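Local coordinates for protein minor fimbrium subunit Mfa5 (Porphyromonas gingivalis ATCC 33277, PDB 6TO1) that serves as an accessory subunit of the minor fimbriae, the surface pili that mediate biofilm formation and adhesion to host cells and other oral bacteria, at residues L161-I172 with D186-L194. Residues are numbered along the deposited sequence; the frame is centred on the assembly and turned at random.
Sequences LPKGMATEGVRI and DFTKDTAFL
Ile172 and Thr188 form an antiparallel hydrogen-bonded pair, Ile172 N giving Thr188 O a nearly straight bond of 2.9 Å and Thr188 N returning one to Ile172 O from above the carbonyl plane. Next to it, Lys189 reaches into the bend of 161-172. Beyond CB its chain runs extended past Leu161 and Met165 and bends at the last torsion (chi4 -76°), which brings NZ to two carbonyls: Thr167 O at 2.9 Å, close to the line of its C=O bond (162°), and Val170 O at 2.8 Å, from above its plane. A water that accepts from Gly169 N also takes a weak bond from Lys189 NZ. The contact belongs to the von Willebrand factor A domain, where it ties the loop between helix 143-160 and strand 170-177 to the link from edge strand 181-186 into helix 191-199. On the side of the pair that faces helix 143-160, Leu194 CD1 packs on Ile172 CB (3.8 Å) and Leu161 CD1, while Leu161 CB presses tightly on Thr191 CG2 at 3.4 Å; Val157 of that helix touches both Thr191 and Leu194. One face of the Arg171 guanidinium is centred over Phe187 CB, not over the ring, whose plane is 20° from its own; Arg171 NH2 lies 3.4 Å from Phe187 CD2 and is salt-bridged to Asp127.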
loop_
_atom_site.group_PDB
_atom_site.type_symbol
_atom_site.label_atom_id
_atom_site.label_comp_id
_atom_site.label_asym_id
_atom_site.label_seq_id
_atom_site.Cartn_x
_atom_site.Cartn_y
_atom_site.Cartn_z
ATOM N N LEU A 161 -16.022 7.057 13.109
ATOM C CA LEU A 161 -16.302 7.950 11.990
ATOM C C LEU A 161 -15.703 9.322 12.281
ATOM O O LEU A 161 -16.419 10.323 12.384
ATOM C CB LEU A 161 -17.801 8.045 11.749
ATOM C CG LEU A 161 -18.500 6.803 11.204
ATOM C CD1 LEU A 161 -20.025 6.963 11.299
ATOM C CD2 LEU A 161 -18.067 6.518 9.782
ATOM N N PRO A 162 -14.383 9.396 12.438
ATOM C CA PRO A 162 -13.762 10.654 12.899
ATOM C C PRO A 162 -13.875 11.819 11.907
ATOM O O PRO A 162 -13.747 12.978 12.326
ATOM C CB PRO A 162 -12.295 10.257 13.118
ATOM C CG PRO A 162 -12.081 9.101 12.199
ATOM C CD PRO A 162 -13.393 8.324 12.221
ATOM N N LYS A 163 -14.068 11.553 10.621
ATOM C CA LYS A 163 -14.285 12.589 9.618
ATOM C C LYS A 163 -15.741 12.649 9.184
ATOM O O LYS A 163 -16.057 13.192 8.117
ATOM C CB LYS A 163 -13.371 12.350 8.416
ATOM C CG LYS A 163 -11.889 12.369 8.756
ATOM C CD LYS A 163 -11.048 12.180 7.502
ATOM C CE LYS A 163 -9.570 12.433 7.767
ATOM N NZ LYS A 163 -8.771 12.390 6.502
ATOM N N GLY A 164 -16.637 12.088 9.990
ATOM C CA GLY A 164 -18.039 12.061 9.617
ATOM C C GLY A 164 -18.270 11.418 8.276
ATOM O O GLY A 164 -17.749 10.340 7.963
ATOM N N MET A 165 -19.060 12.086 7.450
ATOM C CA MET A 165 -19.434 11.543 6.157
ATOM C C MET A 165 -18.269 11.493 5.190
ATOM O O MET A 165 -18.381 10.869 4.136
ATOM C CB MET A 165 -20.574 12.379 5.579
ATOM C CG MET A 165 -21.807 12.326 6.471
ATOM S SD MET A 165 -22.970 13.702 6.326
ATOM C CE MET A 165 -24.207 13.089 5.280
ATOM N N ALA A 166 -17.142 12.068 5.556
ATOM C CA ALA A 166 -15.923 11.941 4.773
ATOM C C ALA A 166 -15.020 10.822 5.265
ATOM O O ALA A 166 -13.903 10.674 4.754
ATOM C CB ALA A 166 -15.152 13.266 4.793
ATOM N N THR A 167 -15.454 10.042 6.254
ATOM C CA THR A 167 -14.615 8.955 6.736
ATOM C C THR A 167 -14.483 7.897 5.656
ATOM O O THR A 167 -15.489 7.368 5.164
ATOM C CB THR A 167 -15.187 8.330 8.007
ATOM O OG1 THR A 167 -15.376 9.327 9.015
ATOM C CG2 THR A 167 -14.220 7.251 8.539
ATOM N N GLU A 168 -13.241 7.562 5.307
ATOM C CA GLU A 168 -12.998 6.523 4.319
ATOM C C GLU A 168 -13.246 5.137 4.917
ATOM O O GLU A 168 -12.792 4.830 6.023
ATOM C CB GLU A 168 -11.556 6.616 3.810
ATOM C CG GLU A 168 -11.428 7.054 2.359
ATOM C CD GLU A 168 -9.979 7.232 1.925
ATOM O OE1 GLU A 168 -9.274 6.211 1.766
ATOM O OE2 GLU A 168 -9.548 8.393 1.745
ATOM N N GLY A 169 -13.981 4.309 4.185
ATOM C CA GLY A 169 -14.006 2.887 4.426
ATOM C C GLY A 169 -14.996 2.381 5.453
ATOM O O GLY A 169 -15.316 1.189 5.424
ATOM N N VAL A 170 -15.486 3.230 6.352
ATOM C CA VAL A 170 -16.243 2.796 7.525
ATOM C C VAL A 170 -17.702 3.187 7.339
ATOM O O VAL A 170 -17.981 4.321 6.960
ATOM C CB VAL A 170 -15.699 3.434 8.816
ATOM C CG1 VAL A 170 -16.554 2.989 10.043
ATOM C CG2 VAL A 170 -14.240 3.108 9.011
ATOM N N ARG A 171 -18.637 2.253 7.619
ATOM C CA ARG A 171 -20.040 2.598 7.797
ATOM C C ARG A 171 -20.574 1.962 9.084
ATOM O O ARG A 171 -20.094 0.911 9.519
ATOM C CB ARG A 171 -20.934 2.139 6.623
ATOM C CG ARG A 171 -20.565 2.728 5.265
ATOM C CD ARG A 171 -21.534 2.272 4.179
ATOM N NE ARG A 171 -21.668 0.817 4.129
ATOM C CZ ARG A 171 -22.625 0.192 3.450
ATOM N NH1 ARG A 171 -23.510 0.893 2.758
ATOM N NH2 ARG A 171 -22.713 -1.123 3.469
ATOM N N ILE A 172 -21.580 2.594 9.678
ATOM C CA ILE A 172 -22.184 2.114 10.917
ATOM C C ILE A 172 -23.692 2.064 10.735
ATOM O O ILE A 172 -24.294 3.032 10.265
ATOM C CB ILE A 172 -21.829 3.002 12.123
ATOM C CG1 ILE A 172 -20.330 3.059 12.388
ATOM C CG2 ILE A 172 -22.490 2.441 13.396
ATOM C CD1 ILE A 172 -19.945 4.044 13.496
ATOM N N ASP A 186 -29.950 2.240 8.878
ATOM C CA ASP A 186 -29.152 1.415 7.972
ATOM C C ASP A 186 -27.718 1.950 7.960
ATOM O O ASP A 186 -27.402 2.961 8.582
ATOM C CB ASP A 186 -29.733 1.413 6.553
ATOM C CG ASP A 186 -29.353 0.146 5.727
ATOM O OD1 ASP A 186 -28.442 -0.642 6.086
ATOM O OD2 ASP A 186 -29.985 -0.061 4.670
ATOM N N PHE A 187 -26.850 1.287 7.207
ATOM C CA PHE A 187 -25.452 1.694 7.142
ATOM C C PHE A 187 -25.317 3.162 6.734
ATOM O O PHE A 187 -25.919 3.605 5.749
ATOM C CB PHE A 187 -24.726 0.802 6.159
ATOM C CG PHE A 187 -24.469 -0.584 6.666
ATOM C CD1 PHE A 187 -23.738 -0.796 7.810
ATOM C CD2 PHE A 187 -24.959 -1.682 5.965
ATOM C CE1 PHE A 187 -23.479 -2.084 8.263
ATOM C CE2 PHE A 187 -24.707 -2.966 6.405
ATOM C CZ PHE A 187 -23.967 -3.167 7.545
ATOM N N THR A 188 -24.524 3.914 7.491
ATOM C CA THR A 188 -24.364 5.336 7.206
ATOM C C THR A 188 -23.042 5.834 7.765
ATOM O O THR A 188 -22.397 5.170 8.581
ATOM C CB THR A 188 -25.550 6.145 7.765
ATOM O OG1 THR A 188 -25.438 7.523 7.413
ATOM C CG2 THR A 188 -25.619 6.083 9.274
ATOM N N LYS A 189 -22.625 7.004 7.278
ATOM C CA LYS A 189 -21.499 7.737 7.856
ATOM C C LYS A 189 -21.963 9.011 8.568
ATOM O O LYS A 189 -21.129 9.792 9.050
ATOM C CB LYS A 189 -20.458 8.088 6.790
ATOM C CG LYS A 189 -19.809 6.919 6.083
ATOM C CD LYS A 189 -19.002 7.373 4.858
ATOM C CE LYS A 189 -18.644 6.234 3.943
ATOM N NZ LYS A 189 -17.522 5.390 4.449
ATOM N N ASP A 190 -23.273 9.197 8.703
ATOM C CA ASP A 190 -23.869 10.395 9.293
ATOM C C ASP A 190 -23.846 10.306 10.816
ATOM O O ASP A 190 -24.807 9.860 11.453
ATOM C CB ASP A 190 -25.283 10.571 8.745
ATOM C CG ASP A 190 -25.938 11.878 9.172
ATOM O OD1 ASP A 190 -25.456 12.518 10.122
ATOM O OD2 ASP A 190 -26.972 12.230 8.575
ATOM N N THR A 191 -22.750 10.800 11.403
ATOM C CA THR A 191 -22.548 10.695 12.845
ATOM C C THR A 191 -23.627 11.437 13.621
ATOM O O THR A 191 -24.070 10.965 14.671
ATOM C CB THR A 191 -21.168 11.214 13.236
ATOM O OG1 THR A 191 -21.045 12.597 12.861
ATOM C CG2 THR A 191 -20.095 10.417 12.548
ATOM N N ALA A 192 -24.096 12.585 13.120
ATOM C CA ALA A 192 -25.114 13.321 13.870
ATOM C C ALA A 192 -26.439 12.562 13.914
ATOM O O ALA A 192 -27.142 12.580 14.929
ATOM C CB ALA A 192 -25.334 14.705 13.253
ATOM N N PHE A 193 -26.811 11.928 12.807
ATOM C CA PHE A 193 -28.004 11.102 12.769
ATOM C C PHE A 193 -27.873 9.928 13.737
ATOM O O PHE A 193 -28.777 9.655 14.524
ATOM C CB PHE A 193 -28.233 10.606 11.337
ATOM C CG PHE A 193 -29.487 9.810 11.163
ATOM C CD1 PHE A 193 -30.710 10.430 11.006
ATOM C CD2 PHE A 193 -29.443 8.423 11.196
ATOM C CE1 PHE A 193 -31.862 9.682 10.877
ATOM C CE2 PHE A 193 -30.582 7.676 11.072
ATOM C CZ PHE A 193 -31.799 8.297 10.896
ATOM N N LEU A 194 -26.755 9.211 13.674
ATOM C CA LEU A 194 -26.575 8.061 14.551
ATOM C C LEU A 194 -26.625 8.475 16.016
ATOM O O LEU A 194 -27.287 7.827 16.835
ATOM C CB LEU A 194 -25.238 7.387 14.222
ATOM C CG LEU A 194 -25.136 6.604 12.903
ATOM C CD1 LEU A 194 -23.656 6.335 12.612
ATOM C CD2 LEU A 194 -25.947 5.323 12.950
HETATM O O HOH W 1 -15.365 5.320 1.940
#